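Local structure of glycosyl transferase (Staphylococcus aureus, 5U02) at residues Y103-F111 and N158-H166. The protein is a glycosyl transferase of the TarS family, with a helical linker domain followed by two beta-rich C-terminal domains probably of the E-set type. Sequence-based numbering, arbitrary orientation.
Sequences YRQGQYYRF and NEFMIGEGH
Phe160 N donates to Arg104 O over 3.1 Å, nearly straight at 166° but tilted out of the carbonyl plane, and the CA-H of Glu159 points at the same oxygen. This bond ties the end of helix 93-105 to the loop that follows strand 150-159. A second donor, from the turn after the helix, is Tyr108 OH, which gives its proton to Met161 O; the modelled 2.5 Å is very short, and this oxygen sits at the ring's edge, in its plane. A water adds a bridge, donating to Gly106 O and accepting from Gly163 N at 3.0 Å.

Met161 carries the apolar part. Its CG, anti to the carbonyl carbon, lies against Tyr103 CB at 3.7 Å, and the chain runs on extended through chi2, carrying SD to 4.2 Å from the centroid of the Tyr103 ring, 30° off the normal: an oblique Met-aromatic contact. Tyr103 OH is engaged outside the contact, by Lys80 O.

The CA atoms come nearest each other at Gly106 and Ile162, 3.9 Å apart. Gly106, just past the helix and with positive phi, brings its CA against the backbone of Met161 and Ile162.

Farther along, Phe111 turns an edge toward the face of His166 in an offset edge-to-face pair, the ring planes at 81° and Phe111 CZ 3.8 Å from His166 NE2.

The contact thus joins the end of helix 93-105 and the start of strand 110-114 to the loop after strand 150-159, within the range assigned to the first C-terminal domain. Tyr108 also packs on Leu118 and Ile120 of strand 117-121, while Phe160 packs on Val219 and Ile221 of strand 212-221; from within the type II turn Gly163-His166, Glu164 forms a salt bridge with Arg170 of the second subunit.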
loop_
_atom_site.group_PDB
_atom_site.type_symbol
_atom_site.label_atom_id
_atom_site.label_comp_id
_atom_site.label_asym_id
_atom_site.label_seq_id
_atom_site.Cartn_x
_atom_site.Cartn_y
_atom_site.Cartn_z
ATOM N N TYR A 103 -17.258 3.561 21.932
ATOM C CA TYR A 103 -17.539 4.039 20.577
ATOM C C TYR A 103 -16.502 5.049 20.096
ATOM O O TYR A 103 -16.221 5.102 18.894
ATOM C CB TYR A 103 -18.944 4.658 20.473
ATOM C CG TYR A 103 -20.069 3.658 20.545
ATOM C CD1 TYR A 103 -19.887 2.353 20.117
ATOM C CD2 TYR A 103 -21.298 4.008 21.083
ATOM C CE1 TYR A 103 -20.907 1.430 20.199
ATOM C CE2 TYR A 103 -22.328 3.094 21.174
ATOM C CZ TYR A 103 -22.125 1.801 20.731
ATOM O OH TYR A 103 -23.144 0.882 20.818
ATOM N N ARG A 104 -15.898 5.825 21.011
ATOM C CA ARG A 104 -15.033 6.939 20.607
ATOM C C ARG A 104 -13.775 6.448 19.882
ATOM O O ARG A 104 -13.429 6.967 18.816
ATOM C CB ARG A 104 -14.679 7.841 21.817
ATOM C CG ARG A 104 -13.892 7.208 22.942
ATOM C CD ARG A 104 -13.526 8.070 24.161
ATOM N NE ARG A 104 -13.492 7.171 25.319
ATOM C CZ ARG A 104 -12.387 6.623 25.828
ATOM N NH1 ARG A 104 -11.196 6.901 25.317
ATOM N NH2 ARG A 104 -12.460 5.787 26.860
ATOM N N GLN A 105 -13.086 5.434 20.421
ATOM C CA GLN A 105 -11.850 4.965 19.792
ATOM C C GLN A 105 -11.987 3.609 19.112
ATOM O O GLN A 105 -11.069 3.190 18.397
ATOM C CB GLN A 105 -10.719 4.868 20.824
ATOM C CG GLN A 105 -10.836 3.695 21.771
ATOM C CD GLN A 105 -12.124 3.655 22.635
ATOM O OE1 GLN A 105 -12.567 4.676 23.158
ATOM N NE2 GLN A 105 -12.726 2.482 22.759
ATOM N N GLY A 106 -13.063 2.885 19.374
ATOM C CA GLY A 106 -13.192 1.574 18.781
ATOM C C GLY A 106 -12.365 0.539 19.512
ATOM O O GLY A 106 -11.701 -0.298 18.894
ATOM N N GLN A 107 -12.410 0.594 20.840
ATOM C CA GLN A 107 -11.687 -0.306 21.737
ATOM C C GLN A 107 -12.746 -1.017 22.567
ATOM O O GLN A 107 -13.298 -0.450 23.516
ATOM C CB GLN A 107 -10.689 0.461 22.605
ATOM C CG GLN A 107 -10.330 -0.149 23.942
ATOM C CD GLN A 107 -9.145 -1.068 23.857
ATOM O OE1 GLN A 107 -8.013 -0.617 23.669
ATOM N NE2 GLN A 107 -9.384 -2.359 24.019
ATOM N N TYR A 108 -13.048 -2.247 22.178
ATOM C CA TYR A 108 -14.016 -3.079 22.866
ATOM C C TYR A 108 -13.289 -4.221 23.562
ATOM O O TYR A 108 -12.231 -4.668 23.111
ATOM C CB TYR A 108 -15.057 -3.612 21.877
ATOM C CG TYR A 108 -15.609 -2.530 20.972
ATOM C CD1 TYR A 108 -16.533 -1.612 21.446
ATOM C CD2 TYR A 108 -15.189 -2.409 19.655
ATOM C CE1 TYR A 108 -17.032 -0.608 20.638
ATOM C CE2 TYR A 108 -15.686 -1.405 18.834
ATOM C CZ TYR A 108 -16.610 -0.508 19.334
ATOM O OH TYR A 108 -17.115 0.496 18.537
ATOM N N TYR A 109 -13.853 -4.671 24.682
ATOM C CA TYR A 109 -13.303 -5.841 25.358
ATOM C C TYR A 109 -13.241 -7.029 24.405
ATOM O O TYR A 109 -12.195 -7.670 24.256
ATOM C CB TYR A 109 -14.138 -6.167 26.597
ATOM C CG TYR A 109 -13.765 -7.463 27.277
ATOM C CD1 TYR A 109 -12.680 -7.530 28.143
ATOM C CD2 TYR A 109 -14.504 -8.618 27.063
ATOM C CE1 TYR A 109 -12.338 -8.712 28.765
ATOM C CE2 TYR A 109 -14.171 -9.802 27.680
ATOM C CZ TYR A 109 -13.088 -9.842 28.531
ATOM O OH TYR A 109 -12.751 -11.020 29.150
ATOM N N ARG A 110 -14.352 -7.311 23.728
ATOM C CA ARG A 110 -14.427 -8.338 22.699
ATOM C C ARG A 110 -15.303 -7.820 21.569
ATOM O O ARG A 110 -16.282 -7.109 21.817
ATOM C CB ARG A 110 -15.001 -9.648 23.254
ATOM C CG ARG A 110 -14.038 -10.822 23.228
ATOM C CD ARG A 110 -12.988 -10.710 24.322
ATOM N NE ARG A 110 -11.846 -11.586 24.078
ATOM C CZ ARG A 110 -10.724 -11.569 24.789
ATOM N NH1 ARG A 110 -10.586 -10.716 25.796
ATOM N NH2 ARG A 110 -9.735 -12.401 24.490
ATOM N N PHE A 111 -14.953 -8.174 20.335
ATOM C CA PHE A 111 -15.737 -7.754 19.179
ATOM C C PHE A 111 -15.279 -8.533 17.952
ATOM O O PHE A 111 -14.235 -9.192 17.958
ATOM C CB PHE A 111 -15.614 -6.245 18.925
ATOM C CG PHE A 111 -14.416 -5.864 18.096
ATOM C CD1 PHE A 111 -13.164 -5.742 18.676
ATOM C CD2 PHE A 111 -14.542 -5.624 16.735
ATOM C CE1 PHE A 111 -12.059 -5.393 17.916
ATOM C CE2 PHE A 111 -13.441 -5.278 15.969
ATOM C CZ PHE A 111 -12.198 -5.161 16.563
ATOM N N ASN A 158 -10.463 11.471 14.735
ATOM C CA ASN A 158 -10.695 11.734 16.152
ATOM C C ASN A 158 -11.689 10.745 16.747
ATOM O O ASN A 158 -11.530 10.312 17.894
ATOM C CB ASN A 158 -11.178 13.171 16.356
ATOM C CG ASN A 158 -10.032 14.166 16.433
ATOM O OD1 ASN A 158 -8.863 13.780 16.480
ATOM N ND2 ASN A 158 -10.364 15.451 16.469
ATOM N N GLU A 159 -12.720 10.378 15.989
ATOM C CA GLU A 159 -13.718 9.436 16.473
ATOM C C GLU A 159 -14.052 8.439 15.377
ATOM O O GLU A 159 -14.302 8.824 14.231
ATOM C CB GLU A 159 -14.984 10.154 16.946
ATOM C CG GLU A 159 -14.853 10.733 18.344
ATOM C CD GLU A 159 -16.152 11.312 18.866
ATOM O OE1 GLU A 159 -17.220 10.978 18.308
ATOM O OE2 GLU A 159 -16.106 12.095 19.838
ATOM N N PHE A 160 -14.045 7.161 15.744
ATOM C CA PHE A 160 -14.330 6.069 14.826
ATOM C C PHE A 160 -14.630 4.842 15.670
ATOM O O PHE A 160 -13.867 4.517 16.586
ATOM C CB PHE A 160 -13.146 5.808 13.886
ATOM C CG PHE A 160 -13.521 5.095 12.618
ATOM C CD1 PHE A 160 -14.846 5.009 12.218
ATOM C CD2 PHE A 160 -12.550 4.491 11.836
ATOM C CE1 PHE A 160 -15.193 4.345 11.055
ATOM C CE2 PHE A 160 -12.889 3.828 10.671
ATOM C CZ PHE A 160 -14.215 3.754 10.280
ATOM N N MET A 161 -15.741 4.174 15.377
ATOM C CA MET A 161 -16.187 3.066 16.208
ATOM C C MET A 161 -15.420 1.782 15.956
ATOM O O MET A 161 -15.882 0.713 16.375
ATOM C CB MET A 161 -17.685 2.828 16.010
ATOM C CG MET A 161 -18.535 3.734 16.871
ATOM S SD MET A 161 -20.290 3.504 16.574
ATOM C CE MET A 161 -20.279 3.411 14.802
ATOM N N ILE A 162 -14.264 1.843 15.299
ATOM C CA ILE A 162 -13.484 0.643 15.025
ATOM C C ILE A 162 -12.005 0.986 15.109
ATOM O O ILE A 162 -11.560 2.007 14.569
ATOM C CB ILE A 162 -13.842 0.015 13.662
ATOM C CG1 ILE A 162 -12.892 -1.148 13.343
ATOM C CG2 ILE A 162 -13.841 1.060 12.579
ATOM C CD1 ILE A 162 -13.290 -2.000 12.150
ATOM N N GLY A 163 -11.251 0.132 15.799
ATOM C CA GLY A 163 -9.859 0.396 16.076
ATOM C C GLY A 163 -8.962 0.251 14.863
ATOM O O GLY A 163 -9.320 -0.309 13.825
ATOM N N GLU A 164 -7.752 0.780 15.029
ATOM C CA GLU A 164 -6.739 0.764 13.984
ATOM C C GLU A 164 -6.478 -0.656 13.493
ATOM O O GLU A 164 -6.496 -1.614 14.270
ATOM C CB GLU A 164 -5.447 1.381 14.526
ATOM C CG GLU A 164 -4.523 2.012 13.494
ATOM C CD GLU A 164 -3.793 0.992 12.645
ATOM O OE1 GLU A 164 -3.497 1.302 11.470
ATOM O OE2 GLU A 164 -3.527 -0.121 13.147
ATOM N N GLY A 165 -6.243 -0.789 12.189
ATOM C CA GLY A 165 -5.776 -2.025 11.605
ATOM C C GLY A 165 -6.822 -2.830 10.860
ATOM O O GLY A 165 -6.456 -3.664 10.026
ATOM N N HIS A 166 -8.104 -2.617 11.139
ATOM C CA HIS A 166 -9.160 -3.399 10.511
ATOM C C HIS A 166 -9.800 -2.679 9.334
ATOM O O HIS A 166 -10.728 -3.216 8.721
ATOM C CB HIS A 166 -10.213 -3.779 11.553
ATOM C CG HIS A 166 -9.643 -4.483 12.744
ATOM N ND1 HIS A 166 -9.141 -5.765 12.676
ATOM C CD2 HIS A 166 -9.478 -4.082 14.027
ATOM C CE1 HIS A 166 -8.695 -6.125 13.866
ATOM N NE2 HIS A 166 -8.889 -5.123 14.704
HETATM O O HOH W 1 -12.976 -1.820 17.361
#